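Local coordinates for hypothetical protein TM0486 (Thermotoga maritima, PDB 1VK8) that is thought to bind thiamin and to take part in the cell's response to oxidative conditions, at residues V16-K21 and E63-R68; I20-A25 and E33-A38; R74-E77 and R82-L85. All coordinates share one frame; numbering follows the deposited sequence.

Contact 1 (V16-K21 and E63-R68)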
loop_
_atom_site.group_PDB
_atom_site.type_symbol
_atom_site.label_atom_id
_atom_site.label_comp_id
_atom_site.label_asym_id
_atom_site.label_seq_id
_atom_site.Cartn_x
_atom_site.Cartn_y
_atom_site.Cartn_z
ATOM N N VAL C 16 -16.383 4.941 -7.220
ATOM C CA VAL C 16 -15.261 4.106 -6.826
ATOM C C VAL C 16 -15.152 4.201 -5.306
ATOM O O VAL C 16 -15.778 5.049 -4.711
ATOM C CB VAL C 16 -13.911 4.576 -7.468
ATOM C CG1 VAL C 16 -13.925 4.387 -8.971
ATOM C CG2 VAL C 16 -13.581 6.034 -7.129
ATOM N N THR C 17 -14.340 3.340 -4.700
ATOM C CA THR C 17 -13.906 3.541 -3.326
ATOM C C THR C 17 -12.428 3.853 -3.360
ATOM O O THR C 17 -11.679 3.316 -4.188
ATOM C CB THR C 17 -14.201 2.314 -2.400
ATOM O OG1 THR C 17 -13.374 1.194 -2.765
ATOM C CG2 THR C 17 -15.619 1.815 -2.549
ATOM N N VAL C 18 -12.021 4.747 -2.472
ATOM C CA VAL C 18 -10.645 5.197 -2.350
ATOM C C VAL C 18 -10.318 5.254 -0.874
ATOM O O VAL C 18 -10.923 6.023 -0.112
ATOM C CB VAL C 18 -10.445 6.607 -2.969
ATOM C CG1 VAL C 18 -9.000 7.045 -2.880
ATOM C CG2 VAL C 18 -10.926 6.597 -4.457
ATOM N N SER C 19 -9.365 4.427 -0.465
ATOM C CA SER C 19 -8.872 4.439 0.890
ATOM C C SER C 19 -7.621 5.266 0.932
ATOM O O SER C 19 -6.741 5.123 0.094
ATOM C CB SER C 19 -8.641 3.000 1.351
ATOM O OG SER C 19 -9.873 2.297 1.254
ATOM N N ILE C 20 -7.564 6.162 1.908
ATOM C CA ILE C 20 -6.560 7.192 2.005
ATOM C C ILE C 20 -5.829 6.982 3.323
ATOM O O ILE C 20 -6.458 6.848 4.386
ATOM C CB ILE C 20 -7.230 8.576 2.000
ATOM C CG1 ILE C 20 -8.007 8.795 0.714
ATOM C CG2 ILE C 20 -6.207 9.695 2.211
ATOM C CD1 ILE C 20 -8.895 9.996 0.756
ATOM N N LYS C 21 -4.501 6.978 3.253
ATOM C CA LYS C 21 -3.649 6.871 4.431
ATOM C C LYS C 21 -2.634 7.993 4.402
ATOM O O LYS C 21 -1.969 8.217 3.396
ATOM C CB LYS C 21 -2.927 5.525 4.477
ATOM C CG LYS C 21 -2.087 5.285 5.698
ATOM C CD LYS C 21 -1.289 3.999 5.614
ATOM C CE LYS C 21 -0.698 3.605 6.945
ATOM N NZ LYS C 21 -1.687 2.840 7.789
ATOM N N GLU C 63 -12.996 11.260 -10.402
ATOM C CA GLU C 63 -12.264 12.480 -10.708
ATOM C C GLU C 63 -12.477 13.537 -9.634
ATOM O O GLU C 63 -11.574 14.278 -9.313
ATOM C CB GLU C 63 -12.634 12.998 -12.099
ATOM C CG GLU C 63 -12.212 11.988 -13.155
ATOM C CD GLU C 63 -12.181 12.501 -14.582
ATOM O OE1 GLU C 63 -12.485 13.687 -14.813
ATOM O OE2 GLU C 63 -11.832 11.696 -15.482
ATOM N N GLU C 64 -13.669 13.589 -9.061
ATOM C CA GLU C 64 -13.917 14.476 -7.939
ATOM C C GLU C 64 -13.035 14.131 -6.744
ATOM O O GLU C 64 -12.457 15.017 -6.134
ATOM C CB GLU C 64 -15.376 14.397 -7.520
ATOM C CG GLU C 64 -15.759 15.485 -6.521
ATOM C CD GLU C 64 -17.223 15.442 -6.101
ATOM O OE1 GLU C 64 -18.063 14.791 -6.784
ATOM O OE2 GLU C 64 -17.521 16.074 -5.067
ATOM N N ILE C 65 -12.919 12.851 -6.410
ATOM C CA ILE C 65 -12.043 12.415 -5.303
ATOM C C ILE C 65 -10.582 12.808 -5.607
ATOM O O ILE C 65 -9.883 13.338 -4.745
ATOM C CB ILE C 65 -12.187 10.888 -5.013
ATOM C CG1 ILE C 65 -13.553 10.523 -4.458
ATOM C CG2 ILE C 65 -11.135 10.427 -3.988
ATOM C CD1 ILE C 65 -13.873 8.987 -4.629
HETATM N N MSE C 66 -10.128 12.593 -6.837
HETATM C CA MSE C 66 -8.743 12.960 -7.200
HETATM C C MSE C 66 -8.515 14.459 -6.983
HETATM O O MSE C 66 -7.511 14.861 -6.436
HETATM C CB MSE C 66 -8.416 12.551 -8.637
HETATM C CG MSE C 66 -8.413 11.073 -8.881
HETATM SE SE MSE C 66 -7.218 10.081 -7.601
HETATM C CE MSE C 66 -8.555 9.300 -6.435
ATOM N N ASP C 67 -9.491 15.291 -7.357
ATOM C CA ASP C 67 -9.409 16.723 -7.113
ATOM C C ASP C 67 -9.418 17.071 -5.632
ATOM O O ASP C 67 -8.738 18.003 -5.204
ATOM C CB ASP C 67 -10.571 17.450 -7.810
ATOM C CG ASP C 67 -10.415 17.515 -9.336
ATOM O OD1 ASP C 67 -9.298 17.322 -9.871
ATOM O OD2 ASP C 67 -11.391 17.743 -10.077
ATOM N N ARG C 68 -10.204 16.347 -4.841
ATOM C CA ARG C 68 -10.199 16.543 -3.399
ATOM C C ARG C 68 -8.877 16.141 -2.778
ATOM O O ARG C 68 -8.418 16.764 -1.821
ATOM C CB ARG C 68 -11.346 15.771 -2.729
ATOM C CG ARG C 68 -12.710 16.276 -3.103
ATOM C CD ARG C 68 -12.947 17.677 -2.727
ATOM N NE ARG C 68 -14.367 17.907 -2.493
ATOM C CZ ARG C 68 -14.840 18.990 -1.907
ATOM N NH1 ARG C 68 -14.024 19.964 -1.530
ATOM N NH2 ARG C 68 -16.137 19.127 -1.719
#
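Val18 and Ile65 meet tip to tip and carry most of this apolar contact. Ile65 presents two carbons to one valine branch: Val18 CG2 lies 3.8 Å from Ile65 CD1 and nearly as close to Ile65 CG2, which also touches Val18 CB. The forked grip follows from the Ile65 torsions, with CG1 anti to the carbonyl carbon (chi1 -67°) and CG2 anti to the backbone N, which spreads the two branches over the strand. A second valine is met differently. Val16 slides past Ile65 in the opposite direction, its CG2 3.9 Å from Ile65 CD1. With an alanine in place of Ile65, the CD1 methyl that Val16 CG2 and Val18 CG2 share is gone, which is likely to open a gap between helix and sheet.

In the ferredoxin-like βαββαβ fold, helix 62-76 packs on one face of the antiparallel sheet. Here it runs along strand 16-24, the axes of the two short segments 9.9 Å apart at closest and only 21° from parallel. Beta-branched residues suit the strand, and alternate ones, Val16 and Val18, turn to the helix.

A flexible chain supplies the remaining apolar touch. Met66, present as selenomethionine, leaves the helix beside the strand, but bends at chi2 and chi3 to bring CE to 4.1 Å from Val18 CG2. Polar side chains serve other partners: Ser19 OG bonds to Thr57 OG1, and Asp67 OD1 forms salt bridges with Lys70 NZ of its own chain and with Lys70 NZ of the second subunit.

Contact 2 (I20-A25 and E33-A38)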
loop_
_atom_site.group_PDB
_atom_site.type_symbol
_atom_site.label_atom_id
_atom_site.label_comp_id
_atom_site.label_asym_id
_atom_site.label_seq_id
_atom_site.Cartn_x
_atom_site.Cartn_y
_atom_site.Cartn_z
ATOM N N ILE C 20 -7.564 6.162 1.908
ATOM C CA ILE C 20 -6.560 7.192 2.005
ATOM C C ILE C 20 -5.829 6.982 3.323
ATOM O O ILE C 20 -6.458 6.848 4.386
ATOM C CB ILE C 20 -7.230 8.576 2.000
ATOM C CG1 ILE C 20 -8.007 8.795 0.714
ATOM C CG2 ILE C 20 -6.207 9.695 2.211
ATOM C CD1 ILE C 20 -8.895 9.996 0.756
ATOM N N LYS C 21 -4.501 6.978 3.253
ATOM C CA LYS C 21 -3.649 6.871 4.431
ATOM C C LYS C 21 -2.634 7.993 4.402
ATOM O O LYS C 21 -1.969 8.217 3.396
ATOM C CB LYS C 21 -2.927 5.525 4.477
ATOM C CG LYS C 21 -2.087 5.285 5.698
ATOM C CD LYS C 21 -1.289 3.999 5.614
ATOM C CE LYS C 21 -0.698 3.605 6.945
ATOM N NZ LYS C 21 -1.687 2.840 7.789
ATOM N N VAL C 22 -2.536 8.710 5.519
ATOM C CA VAL C 22 -1.531 9.752 5.681
ATOM C C VAL C 22 -0.572 9.294 6.755
ATOM O O VAL C 22 -0.984 8.907 7.842
ATOM C CB VAL C 22 -2.144 11.109 6.032
ATOM C CG1 VAL C 22 -1.058 12.163 6.160
ATOM C CG2 VAL C 22 -3.203 11.528 4.978
ATOM N N VAL C 23 0.716 9.300 6.431
ATOM C CA VAL C 23 1.767 8.973 7.391
ATOM C C VAL C 23 2.768 10.133 7.440
ATOM O O VAL C 23 3.674 10.211 6.612
ATOM C CB VAL C 23 2.504 7.658 7.047
ATOM C CG1 VAL C 23 3.384 7.242 8.254
ATOM C CG2 VAL C 23 1.513 6.559 6.638
ATOM N N PRO C 24 2.615 11.032 8.406
ATOM C CA PRO C 24 3.486 12.204 8.512
ATOM C C PRO C 24 4.849 11.919 9.108
ATOM O O PRO C 24 4.977 11.094 9.995
ATOM C CB PRO C 24 2.701 13.139 9.446
ATOM C CG PRO C 24 1.871 12.262 10.232
ATOM C CD PRO C 24 1.596 11.032 9.466
ATOM N N ALA C 25 5.856 12.629 8.628
ATOM C CA ALA C 25 7.216 12.490 9.151
ATOM C C ALA C 25 7.333 13.471 10.287
ATOM O O ALA C 25 7.898 14.535 10.144
ATOM C CB ALA C 25 8.280 12.754 8.060
ATOM N N GLU C 33 -2.384 14.630 15.499
ATOM C CA GLU C 33 -2.970 15.902 15.104
ATOM C C GLU C 33 -3.064 16.020 13.599
ATOM O O GLU C 33 -4.089 16.459 13.087
ATOM C CB GLU C 33 -2.170 17.077 15.637
ATOM C CG GLU C 33 -2.870 18.424 15.465
ATOM C CD GLU C 33 -1.892 19.584 15.352
ATOM O OE1 GLU C 33 -0.891 19.594 16.113
ATOM O OE2 GLU C 33 -2.122 20.482 14.503
ATOM N N VAL C 34 -1.986 15.665 12.901
ATOM C CA VAL C 34 -1.993 15.607 11.442
ATOM C C VAL C 34 -3.115 14.688 10.929
ATOM O O VAL C 34 -3.843 15.048 10.016
ATOM C CB VAL C 34 -0.667 15.067 10.894
ATOM C CG1 VAL C 34 -0.698 15.026 9.376
ATOM C CG2 VAL C 34 0.528 15.880 11.423
ATOM N N ILE C 35 -3.235 13.500 11.518
ATOM C CA ILE C 35 -4.235 12.526 11.092
ATOM C C ILE C 35 -5.634 13.014 11.353
ATOM O O ILE C 35 -6.521 12.807 10.532
ATOM C CB ILE C 35 -3.994 11.158 11.760
ATOM C CG1 ILE C 35 -2.615 10.604 11.390
ATOM C CG2 ILE C 35 -5.080 10.159 11.340
ATOM C CD1 ILE C 35 -2.360 10.542 9.951
ATOM N N ASP C 36 -5.830 13.673 12.491
ATOM C CA ASP C 36 -7.103 14.278 12.836
ATOM C C ASP C 36 -7.551 15.309 11.806
ATOM O O ASP C 36 -8.730 15.398 11.490
ATOM C CB ASP C 36 -7.011 15.005 14.201
ATOM C CG ASP C 36 -6.949 14.061 15.396
ATOM O OD1 ASP C 36 -6.940 12.824 15.219
ATOM O OD2 ASP C 36 -6.902 14.495 16.562
ATOM N N ARG C 37 -6.618 16.137 11.343
ATOM C CA ARG C 37 -6.923 17.198 10.375
ATOM C C ARG C 37 -7.278 16.575 9.038
ATOM O O ARG C 37 -8.170 17.040 8.362
ATOM C CB ARG C 37 -5.729 18.143 10.180
ATOM C CG ARG C 37 -5.306 18.940 11.423
ATOM C CD ARG C 37 -6.396 19.755 12.090
ATOM N NE ARG C 37 -6.416 19.475 13.535
ATOM C CZ ARG C 37 -7.362 18.798 14.200
ATOM N NH1 ARG C 37 -8.447 18.307 13.592
ATOM N NH2 ARG C 37 -7.218 18.621 15.509
ATOM N N ALA C 38 -6.554 15.524 8.676
ATOM C CA ALA C 38 -6.828 14.764 7.476
ATOM C C ALA C 38 -8.242 14.201 7.500
ATOM O O ALA C 38 -9.003 14.407 6.555
ATOM C CB ALA C 38 -5.834 13.684 7.311
#
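The end of Ile35, atom CD1, lies against the backbone of Val22. It stands 3.0 Å from Val22 O, unusually short for a methyl and a carbonyl oxygen, so either the packing is tight there or the atom is imperfectly placed; it also lies 4.0 Å from Val22 CB. Although the Ile35 CB leaves the helix beside the strand, the bent chain (chi1 -60°, chi2 -53°) carries CD1 to it; a long, flexible-ended isoleucine suits such a place. The same CD1 comes 4.0 Å from Pro24 CD, the two side chains crossing at about a right angle.

On the next turn Ala38 offers just CB, 4.1 Å from Val22 CG2, and this small residue lets the backbone of the helix come close to the strand. Toward the other end Pro24 and Val34 slide past each other in opposite directions, Pro24 CG 3.8 Å from Val34 CB. Pro24 CB and CG lie against both Val34 methyls, and a rigid, apolar ring fits this strand end.

Farther out, Leu76 of helix 62-76 packs on both Val22 and Ala38, bringing the second helix to the same spot. Asp36 OD2 forms a salt bridge with Lys104 NZ of the third subunit, whose Tyr105 packs on Ile35. A bound molecule of unknown identity, probably from the crystallisation liquor, hydrogen-bonds to Val22 N near Ile35 and may mark a pocket.

The segment axes approach to 8.7 Å at 152°, nearly antiparallel, as expected for the first strand and first helix of a ferredoxin-like βαββαβ fold.

Contact 3 (R74-E77 and R82-L85)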
loop_
_atom_site.group_PDB
_atom_site.type_symbol
_atom_site.label_atom_id
_atom_site.label_comp_id
_atom_site.label_asym_id
_atom_site.label_seq_id
_atom_site.Cartn_x
_atom_site.Cartn_y
_atom_site.Cartn_z
ATOM N N ARG C 74 -2.369 19.827 -0.179
ATOM C CA ARG C 74 -2.013 21.222 0.054
ATOM C C ARG C 74 -2.364 21.611 1.458
ATOM O O ARG C 74 -1.628 22.313 2.106
ATOM C CB ARG C 74 -2.768 22.172 -0.892
ATOM C CG ARG C 74 -2.169 22.431 -2.263
ATOM C CD ARG C 74 -0.906 21.676 -2.614
ATOM N NE ARG C 74 -0.475 21.971 -3.987
ATOM C CZ ARG C 74 0.361 21.222 -4.707
ATOM N NH1 ARG C 74 0.864 20.110 -4.201
ATOM N NH2 ARG C 74 0.687 21.581 -5.946
ATOM N N TYR C 75 -3.536 21.182 1.906
ATOM C CA TYR C 75 -4.030 21.506 3.234
ATOM C C TYR C 75 -3.089 20.955 4.302
ATOM O O TYR C 75 -2.766 21.641 5.272
ATOM C CB TYR C 75 -5.434 20.909 3.401
ATOM C CG TYR C 75 -6.009 21.075 4.768
ATOM C CD1 TYR C 75 -6.339 22.338 5.256
ATOM C CD2 TYR C 75 -6.240 19.976 5.580
ATOM C CE1 TYR C 75 -6.863 22.486 6.511
ATOM C CE2 TYR C 75 -6.780 20.124 6.825
ATOM C CZ TYR C 75 -7.078 21.379 7.287
ATOM O OH TYR C 75 -7.604 21.512 8.534
ATOM N N LEU C 76 -2.662 19.712 4.116
ATOM C CA LEU C 76 -1.827 19.013 5.095
ATOM C C LEU C 76 -0.419 19.567 5.226
ATOM O O LEU C 76 0.189 19.447 6.289
ATOM C CB LEU C 76 -1.737 17.524 4.790
ATOM C CG LEU C 76 -3.069 16.766 4.966
ATOM C CD1 LEU C 76 -2.885 15.332 4.542
ATOM C CD2 LEU C 76 -3.566 16.906 6.391
ATOM N N GLU C 77 0.110 20.185 4.182
ATOM C CA GLU C 77 1.461 20.733 4.297
ATOM C C GLU C 77 1.603 21.816 5.360
ATOM O O GLU C 77 2.706 22.052 5.800
ATOM C CB GLU C 77 2.072 21.199 2.968
ATOM C CG GLU C 77 1.209 21.994 2.029
ATOM C CD GLU C 77 2.005 22.609 0.882
ATOM O OE1 GLU C 77 3.217 22.311 0.750
ATOM O OE2 GLU C 77 1.408 23.405 0.117
ATOM N N ARG C 82 6.616 17.082 5.605
ATOM C CA ARG C 82 6.859 15.852 4.869
ATOM C C ARG C 82 5.891 14.767 5.322
ATOM O O ARG C 82 5.742 14.521 6.511
ATOM C CB ARG C 82 8.277 15.381 5.108
ATOM C CG ARG C 82 8.661 14.070 4.445
ATOM C CD ARG C 82 9.342 14.270 3.147
ATOM N NE ARG C 82 9.855 13.080 2.478
ATOM C CZ ARG C 82 11.138 12.736 2.385
ATOM N NH1 ARG C 82 12.091 13.397 3.010
ATOM N NH2 ARG C 82 11.472 11.693 1.660
ATOM N N PHE C 83 5.242 14.123 4.366
ATOM C CA PHE C 83 4.333 13.036 4.661
ATOM C C PHE C 83 4.200 12.110 3.489
ATOM O O PHE C 83 4.399 12.509 2.338
ATOM C CB PHE C 83 2.935 13.524 5.100
ATOM C CG PHE C 83 2.261 14.438 4.134
ATOM C CD1 PHE C 83 2.441 15.808 4.213
ATOM C CD2 PHE C 83 1.418 13.939 3.158
ATOM C CE1 PHE C 83 1.789 16.661 3.325
ATOM C CE2 PHE C 83 0.802 14.769 2.250
ATOM C CZ PHE C 83 0.965 16.139 2.342
ATOM N N VAL C 84 3.903 10.862 3.794
ATOM C CA VAL C 84 3.480 9.903 2.812
ATOM C C VAL C 84 1.957 9.960 2.738
ATOM O O VAL C 84 1.264 9.998 3.760
ATOM C CB VAL C 84 3.934 8.471 3.188
ATOM C CG1 VAL C 84 3.280 7.424 2.286
ATOM C CG2 VAL C 84 5.451 8.371 3.172
ATOM N N LEU C 85 1.445 9.981 1.521
ATOM C CA LEU C 85 0.026 9.938 1.252
ATOM C C LEU C 85 -0.237 8.777 0.284
ATOM O O LEU C 85 0.290 8.744 -0.832
ATOM C CB LEU C 85 -0.414 11.259 0.653
ATOM C CG LEU C 85 -1.863 11.365 0.180
ATOM C CD1 LEU C 85 -2.865 11.245 1.312
ATOM C CD2 LEU C 85 -2.062 12.673 -0.582
#
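Glu77 O accepts a hydrogen bond from Lys81 NZ, just before the strand, while the backbone N of the same glutamate sits 4.0 Å from Phe83 CE1, across the contact. That bond lies within the connection between helix 62-76 and strand 82-92; between the two segments themselves no hydrogen bond is made.

The ring of Phe83 is what Leu76 and Glu77 meet. Leu76 CB approaches it obliquely, at 3.9 Å from both Phe83 CZ and Phe83 CE1, the outermost part of the ring. The CB of Phe83 points toward the helix, and CG occupies the crowded position between the backbone N and the carbonyl carbon (chi1 56°), which sets the ring so that CZ and CE1 meet Leu76 CB. A phenylalanine suits this place because its reach spans the distance from sheet to helix, and the leucine needs only its first side-chain carbon to meet it.

Beyond the chain, the Phe83 ring stacks with Tyr91 of the second subunit, and the strand pairs there in an antiparallel ladder that continues the sheet across the interface. Arg82 adds a salt bridge from NE to Asp90 OD1 of that subunit.

With dispersion and burial as its main cement, the contact depends on shape and on exclusion of water, and sets few directional demands on its partners.

In the fold
From the N terminus, strand 16-24 comes first and starts two loops. Contact 2 closes the short one, folding helix 31-43 back on the strand's far half. Contact 1 closes the long one, which takes in helix 31-43 and the hairpin of strands 48-51 and 56-60 before helix 62-76 lands on the strand's first half; it thus spans the helix used by contact 2. Contact 3 follows in series, closing the brief turn from helix 62-76 into strand 82-92. That last strand pairs beside strand 16-24, so contacts 2 and 3 are joined by probable backbone hydrogen bonds, Val23 N to Val84 O and Ala25 N to Arg82 O. Together they fasten helices 31-43 and 62-76 to strands 16-24 and 82-92.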